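PDB 3BD1: Cro protein from Xylella fastidiosa, which probably binds operator DNA through a helix-turn-helix motif and so acts as a transcription factor of a putative prophage. Local coordinates for residues N9-V14 against A18-V23; N2-A7 against G35-E40. One frame throughout, in Å; residues are numbered along the deposited sequence. Where two conformers were deposited one is given.

Contact 1 (N9-V14 against A18-V23)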
ATOM      1  N   ASN A   9      -0.591  -3.131  -3.485  1.00 11.97           N
ATOM      2  CA  ASN A   9      -0.413  -2.133  -4.524  1.00 11.56           C
ATOM      3  C   ASN A   9      -1.264  -2.422  -5.754  1.00 11.14           C
ATOM      4  O   ASN A   9      -1.724  -1.481  -6.390  1.00 12.20           O
ATOM      5  CB  ASN A   9       1.052  -1.982  -4.894  1.00 13.09           C
ATOM      6  CG  ASN A   9       1.839  -1.221  -3.842  1.00 15.60           C
ATOM      7  OD1 ASN A   9       1.251  -0.438  -3.085  1.00 15.65           O
ATOM      8  ND2 ASN A   9       3.149  -1.431  -3.778  1.00 19.81           N
ATOM      9  N   LYS A  10      -1.497  -3.701  -6.033  1.00 11.76           N
ATOM     10  CA  LYS A  10      -2.318  -4.051  -7.206  1.00 10.92           C
ATOM     11  C   LYS A  10      -3.737  -3.558  -7.017  1.00 11.50           C
ATOM     12  O   LYS A  10      -4.328  -3.005  -7.954  1.00 13.51           O
ATOM     13  CB  LYS A  10      -2.273  -5.551  -7.459  1.00 11.80           C
ATOM     14  CG  LYS A  10      -3.094  -5.978  -8.631  1.00 12.50           C
ATOM     15  CD  LYS A  10      -2.522  -5.352  -9.898  1.00 15.04           C
ATOM     16  CE  LYS A  10      -2.986  -6.082 -11.135  1.00 16.66           C
ATOM     17  NZ  LYS A  10      -4.423  -5.821 -11.311  1.00 17.73           N
ATOM     18  N   LEU A  11      -4.276  -3.780  -5.824  1.00 12.00           N
ATOM     19  CA  LEU A  11      -5.613  -3.266  -5.509  1.00 12.26           C
ATOM     20  C   LEU A  11      -5.626  -1.758  -5.249  1.00 11.93           C
ATOM     21  O   LEU A  11      -6.630  -1.084  -5.507  1.00 13.51           O
ATOM     22  CB  LEU A  11      -6.208  -4.032  -4.333  1.00 13.41           C
ATOM     23  CG  LEU A  11      -6.894  -5.372  -4.645  1.00 12.19           C
ATOM     24  CD1 LEU A  11      -8.240  -5.124  -5.353  1.00 14.89           C
ATOM     25  CD2 LEU A  11      -6.004  -6.312  -5.437  1.00 13.80           C
ATOM     26  N   GLY A  12      -4.511  -1.254  -4.725  1.00 12.82           N
ATOM     27  CA  GLY A  12      -4.288   0.146  -4.537  1.00 12.20           C
ATOM     28  C   GLY A  12      -4.188   0.629  -3.116  1.00 12.70           C
ATOM     29  O   GLY A  12      -3.590   1.666  -2.824  1.00 15.03           O
ATOM     30  N   SER A  13      -4.783  -0.137  -2.223  1.00 12.97           N
ATOM     31  CA  SER A  13      -4.733   0.177  -0.808  1.00 12.23           C
ATOM     32  C   SER A  13      -5.051  -1.055   0.019  1.00 12.01           C
ATOM     33  O   SER A  13      -5.631  -2.026  -0.461  1.00 13.96           O
ATOM     34  CB  SER A  13      -5.750   1.262  -0.459  1.00 14.42           C
ATOM     35  OG  SER A  13      -7.078   0.797  -0.597  1.00 15.02           O
ATOM     36  N   VAL A  14      -4.682  -0.999   1.294  1.00 14.32           N
ATOM     37  CA  VAL A  14      -5.047  -2.060   2.224  1.00 14.86           C
ATOM     38  C   VAL A  14      -6.575  -2.163   2.281  1.00 14.15           C
ATOM     39  O   VAL A  14      -7.109  -3.264   2.325  1.00 15.77           O
ATOM     40  CB  VAL A  14      -4.398  -1.818   3.612  1.00 16.40           C
ATOM     41  CG1 VAL A  14      -4.967  -2.809   4.643  1.00 21.70           C
ATOM     42  CG2 VAL A  14      -2.880  -1.882   3.505  1.00 19.50           C
ATOM     43  N   ALA A  18      -8.506  -5.563   1.439  1.00 13.82           N
ATOM     44  CA  ALA A  18      -9.339  -6.125   2.500  1.00 14.12           C
ATOM     45  C   ALA A  18     -10.764  -6.346   1.981  1.00 14.89           C
ATOM     46  O   ALA A  18     -11.351  -7.407   2.198  1.00 15.25           O
ATOM     47  CB  ALA A  18      -9.293  -5.224   3.714  1.00 16.40           C
ATOM     48  N   ALA A  19     -11.302  -5.340   1.291  1.00 13.62           N
ATOM     49  CA  ALA A  19     -12.646  -5.417   0.742  1.00 13.55           C
ATOM     50  C   ALA A  19     -12.757  -6.584  -0.228  1.00 13.67           C
ATOM     51  O   ALA A  19     -13.713  -7.356  -0.212  1.00 14.76           O
ATOM     52  CB  ALA A  19     -13.043  -4.106   0.072  1.00 15.47           C
ATOM     53  N   SER A  20     -11.764  -6.720  -1.105  1.00 13.04           N
ATOM     54  CA  SER A  20     -11.761  -7.762  -2.121  0.50 12.36           C
ATOM     55  C   SER A  20     -11.707  -9.184  -1.562  1.00 14.21           C
ATOM     56  O   SER A  20     -12.121 -10.145  -2.226  1.00 15.17           O
ATOM     57  CB  SER A  20     -10.597  -7.574  -3.096  0.50 12.89           C
ATOM     58  OG  SER A  20      -9.330  -7.931  -2.559  0.50  8.02           O
ATOM     59  N   LEU A  21     -11.185  -9.306  -0.347  1.00 14.16           N
ATOM     60  CA  LEU A  21     -11.066 -10.593   0.326  1.00 14.65           C
ATOM     61  C   LEU A  21     -12.141 -10.822   1.384  1.00 17.90           C
ATOM     62  O   LEU A  21     -12.246 -11.925   1.921  1.00 19.24           O
ATOM     63  CB  LEU A  21      -9.683 -10.701   0.990  1.00 15.41           C
ATOM     64  CG  LEU A  21      -8.507 -10.668   0.028  1.00 16.24           C
ATOM     65  CD1 LEU A  21      -7.185 -10.643   0.830  1.00 17.91           C
ATOM     66  CD2 LEU A  21      -8.510 -11.847  -0.954  1.00 16.57           C
ATOM     67  N   GLY A  22     -12.922  -9.795   1.692  1.00 17.03           N
ATOM     68  CA  GLY A  22     -13.919  -9.893   2.765  1.00 19.29           C
ATOM     69  C   GLY A  22     -13.313 -10.037   4.149  1.00 21.74           C
ATOM     70  O   GLY A  22     -13.857 -10.761   5.006  1.00 26.03           O
ATOM     71  N   VAL A  23     -12.182  -9.356   4.353  1.00 20.52           N
ATOM     72  CA  VAL A  23     -11.543  -9.360   5.667  1.00 22.22           C
ATOM     73  C   VAL A  23     -11.404  -7.931   6.181  1.00 22.78           C
ATOM     74  O   VAL A  23     -11.591  -6.959   5.439  1.00 25.53           O
ATOM     75  CB  VAL A  23     -10.152 -10.051   5.646  1.00 23.02           C
ATOM     76  CG1 VAL A  23     -10.346 -11.494   5.182  1.00 23.94           C
ATOM     77  CG2 VAL A  23      -9.109  -9.256   4.818  1.00 19.59           C
TER
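Val14 and Ala18 make the close part of this contact, one helical turn apart in helix 14-21. Ala18 N donates to Val14 O over 2.8 Å, and the N-H points almost straight at the oxygen (165°). The methyl CB of Ala18 lies against the same oxygen, 3.2 Å from Val14 O. One carbonyl is therefore gripped by an amide and covered by a methyl. Val14 CB points away from 18-23, and the side chain packs on Gln25 and Ile28 of helix 25-34. Helices 14-21 and 25-34 probably form the helix-turn-helix, with helix 3-11 packed on the first.

The second touch is looser. Leu11 CD1 comes within 4.1 Å of Ser20 CB, at ordinary van der Waals range. Leu11 CG stands beside its backbone N (chi1 -83°), which carries the branched end over to Ser20. In the conformer described, Ser20 OG bonds to Leu17 O; Leu11 meets the side chain by packing. Leu11 also touches Leu11 of a second subunit, and Ser20 touches Ser20 of that subunit.

The more open side lies at the turns. Gly12 ends helix 3-11 with positive phi, and Ser13 caps the next helix through Ala16 N. At the far end the exposed Gly22 completes a Schellman motif, with Val23 N bonded to Ala18 O (3.0 Å) and Gly22 N to Ala19 O. Leu21 N also reaches Ala18 O, from the face opposite Val23 N. Backbone bonds thus hold the helix and its end, while Leu11 meets helix 14-21 through apolar packing on Ala16, Leu17 and Ser20.

Contact 2 (N2-A7 against G35-E40)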
ATOM      1  N   ASN A   2       8.226  -8.640  -1.615  1.00 25.64           N
ATOM      2  CA  ASN A   2       7.169  -8.736  -0.633  1.00 20.91           C
ATOM      3  C   ASN A   2       5.840  -8.913  -1.350  1.00 16.04           C
ATOM      4  O   ASN A   2       5.234  -7.951  -1.806  1.00 16.15           O
ATOM      5  CB  ASN A   2       7.155  -7.526   0.288  1.00 29.21           C
ATOM      6  CG  ASN A   2       6.215  -7.689   1.474  1.00 35.82           C
ATOM      7  OD1 ASN A   2       5.071  -8.084   1.307  1.00 33.26           O
ATOM      8  ND2 ASN A   2       6.679  -7.366   2.683  1.00 35.10           N
ATOM      9  N   ALA A   3       5.423 -10.171  -1.446  1.00 15.86           N
ATOM     10  CA  ALA A   3       4.236 -10.506  -2.222  1.00 14.84           C
ATOM     11  C   ALA A   3       2.998  -9.799  -1.677  1.00 14.27           C
ATOM     12  O   ALA A   3       2.091  -9.419  -2.434  1.00 14.42           O
ATOM     13  CB  ALA A   3       4.036 -12.029  -2.204  1.00 18.61           C
ATOM     14  N   ILE A   4       2.933  -9.646  -0.363  1.00 14.94           N
ATOM     15  CA  ILE A   4       1.769  -8.987   0.224  1.00 13.23           C
ATOM     16  C   ILE A   4       1.685  -7.528  -0.210  1.00 13.63           C
ATOM     17  O   ILE A   4       0.601  -7.014  -0.504  1.00 14.07           O
ATOM     18  CB  ILE A   4       1.732  -9.082   1.766  1.00 18.51           C
ATOM     19  CG1 ILE A   4       1.586 -10.539   2.217  1.00 22.21           C
ATOM     20  CG2 ILE A   4       0.604  -8.206   2.329  1.00 21.03           C
ATOM     21  CD1 ILE A   4       1.812 -10.864   3.702  1.00 23.33           C
ATOM     22  N   ASP A   5       2.829  -6.863  -0.255  1.00 15.19           N
ATOM     23  CA  ASP A   5       2.877  -5.491  -0.726  1.00 12.72           C
ATOM     24  C   ASP A   5       2.534  -5.371  -2.204  1.00 13.03           C
ATOM     25  O   ASP A   5       1.848  -4.431  -2.600  1.00 13.86           O
ATOM     26  CB  ASP A   5       4.242  -4.882  -0.458  1.00 16.66           C
ATOM     27  CG  ASP A   5       4.468  -4.611   1.005  1.00 23.12           C
ATOM     28  OD1 ASP A   5       3.513  -4.436   1.785  1.00 23.25           O
ATOM     29  OD2 ASP A   5       5.637  -4.568   1.421  1.00 29.71           O
ATOM     30  N   ILE A   6       2.984  -6.320  -3.023  1.00 13.95           N
ATOM     31  CA  ILE A   6       2.594  -6.307  -4.433  1.00 12.60           C
ATOM     32  C   ILE A   6       1.078  -6.428  -4.527  1.00 11.37           C
ATOM     33  O   ILE A   6       0.460  -5.726  -5.338  1.00 13.47           O
ATOM     34  CB  ILE A   6       3.275  -7.431  -5.229  1.00 14.67           C
ATOM     35  CG1 ILE A   6       4.804  -7.258  -5.201  1.00 16.42           C
ATOM     36  CG2 ILE A   6       2.765  -7.511  -6.662  1.00 16.89           C
ATOM     37  CD1 ILE A   6       5.607  -8.409  -5.795  1.00 20.82           C
ATOM     38  N   ALA A   7       0.485  -7.315  -3.727  1.00 11.60           N
ATOM     39  CA  ALA A   7      -0.977  -7.465  -3.725  1.00 11.53           C
ATOM     40  C   ALA A   7      -1.703  -6.196  -3.291  1.00 10.92           C
ATOM     41  O   ALA A   7      -2.708  -5.765  -3.880  1.00 13.08           O
ATOM     42  CB  ALA A   7      -1.386  -8.633  -2.836  1.00 13.20           C
ATOM     43  N   GLY A  35       4.552 -11.606   7.981  1.00 38.30           N
ATOM     44  CA  GLY A  35       5.122 -12.042   6.704  1.00 36.44           C
ATOM     45  C   GLY A  35       4.447 -13.285   6.160  1.00 35.59           C
ATOM     46  O   GLY A  35       5.064 -14.098   5.478  1.00 36.91           O
ATOM     47  N   ARG A  36       3.165 -13.467   6.456  1.00 30.11           N
ATOM     48  CA  ARG A  36       2.525 -14.721   6.071  1.00 31.52           C
ATOM     49  C   ARG A  36       1.015 -14.557   5.961  1.00 25.14           C
ATOM     50  O   ARG A  36       0.343 -14.278   6.957  1.00 27.16           O
ATOM     51  CB  ARG A  36       2.787 -15.788   7.141  1.00 30.71           C
ATOM     52  CG  ARG A  36       2.248 -17.183   6.842  1.00 35.11           C
ATOM     53  CD  ARG A  36       2.488 -18.162   7.982  1.00 42.66           C
ATOM     54  NE  ARG A  36       1.525 -18.050   9.079  1.00 49.31           N
ATOM     55  CZ  ARG A  36       1.779 -17.563  10.293  1.00 58.03           C
ATOM     56  NH1 ARG A  36       2.986 -17.122  10.628  1.00 60.10           N
ATOM     57  NH2 ARG A  36       0.810 -17.515  11.199  1.00 53.07           N
ATOM     58  N   VAL A  37       0.505 -14.759   4.751  1.00 21.37           N
ATOM     59  CA  VAL A  37      -0.926 -14.803   4.542  1.00 19.42           C
ATOM     60  C   VAL A  37      -1.392 -16.218   4.884  1.00 18.87           C
ATOM     61  O   VAL A  37      -0.664 -17.194   4.698  1.00 19.73           O
ATOM     62  CB  VAL A  37      -1.384 -14.375   3.113  1.00 21.71           C
ATOM     63  CG1 VAL A  37      -0.721 -13.052   2.731  1.00 23.09           C
ATOM     64  CG2 VAL A  37      -1.156 -15.381   2.012  1.00 25.73           C
ATOM     65  N   PRO A  38      -2.627 -16.338   5.372  1.00 20.98           N
ATOM     66  CA  PRO A  38      -3.189 -17.670   5.596  1.00 19.53           C
ATOM     67  C   PRO A  38      -3.231 -18.509   4.310  1.00 20.16           C
ATOM     68  O   PRO A  38      -3.541 -17.992   3.237  1.00 18.92           O
ATOM     69  CB  PRO A  38      -4.618 -17.360   6.055  1.00 23.34           C
ATOM     70  CG  PRO A  38      -4.595 -15.997   6.571  1.00 25.89           C
ATOM     71  CD  PRO A  38      -3.574 -15.272   5.734  1.00 22.13           C
ATOM     72  N   ALA A  39      -2.938 -19.804   4.417  1.00 20.46           N
ATOM     73  CA  ALA A  39      -2.838 -20.669   3.249  1.00 17.93           C
ATOM     74  C   ALA A  39      -4.184 -20.635   2.528  1.00 17.44           C
ATOM     75  O   ALA A  39      -4.216 -20.660   1.292  1.00 18.01           O
ATOM     76  CB  ALA A  39      -2.462 -22.126   3.654  1.00 19.18           C
ATOM     77  N   GLU A  40      -5.273 -20.602   3.291  1.00 18.51           N
ATOM     78  CA  GLU A  40      -6.610 -20.695   2.696  1.00 18.61           C
ATOM     79  C   GLU A  40      -7.073 -19.419   2.003  1.00 21.24           C
ATOM     80  O   GLU A  40      -8.170 -19.399   1.406  1.00 21.73           O
ATOM     81  CB  GLU A  40      -7.638 -21.089   3.742  1.00 20.80           C
ATOM     82  CG  GLU A  40      -7.931 -20.050   4.795  1.00 23.27           C
ATOM     83  CD  GLU A  40      -7.013 -20.057   5.997  1.00 42.10           C
ATOM     84  OE1 GLU A  40      -7.459 -19.417   6.974  1.00 37.78           O
ATOM     85  OE2 GLU A  40      -5.912 -20.664   5.967  1.00 33.34           O
TER
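Ile4 reaches from helix 3-11 across to Val37, in the loop that follows helix 25-34. Its CB points toward that loop. CG2, the short branch, lies anti to the backbone N and leaves the touching to the longer branch. CG1 stands beside the N (chi1 -64°) and presses on Val37 CG1 at 3.4 Å, tighter than usual for two carbons. The chain then runs on extended (chi2 168°) to CD1. This tip is 3.5 Å from Val37 CG1 and also rests 4.0 Å from Arg36 N, so it covers the backbone where the loop begins. The two side chains lie alongside each other and run opposite ways.

The site belongs to the all-helical core of a helix-turn-helix protein. Val37 is buried there and also meets Trp31, Cys42, Ile45 and Leu58, so the loop is packed from several helices. Gly35 closes helix 25-34 with a Schellman motif.

Beside Ile4, Asn2 caps the start of helix 3-11. Its OD1 accepts from Asp5 N at 3.0 Å, with the donor above the carbonyl plane. The carboxylate of Asp5 forms a salt bridge with Arg32 of helix 25-34.

How the contacts relate
Contact 1 and contact 2 share helix 3-11. Contact 2 uses its first turns, 3-7, with Asn2 as N-cap; contact 1 uses its last residues, 9-11, and the turn after it. Their centres lie about 12 Å apart. Both segments of contact 1 fall between 2-7 and 35-40 in the sequence: 18-23 follows soon after 9-14, whereas 35-40 comes only after helix 25-34. The first contact is thus local, and the second brings distant parts of the chain together. In this way helix 3-11 joins the probable helix-turn-helix, at one end, to the loop that leads to helix 42-48, at the other.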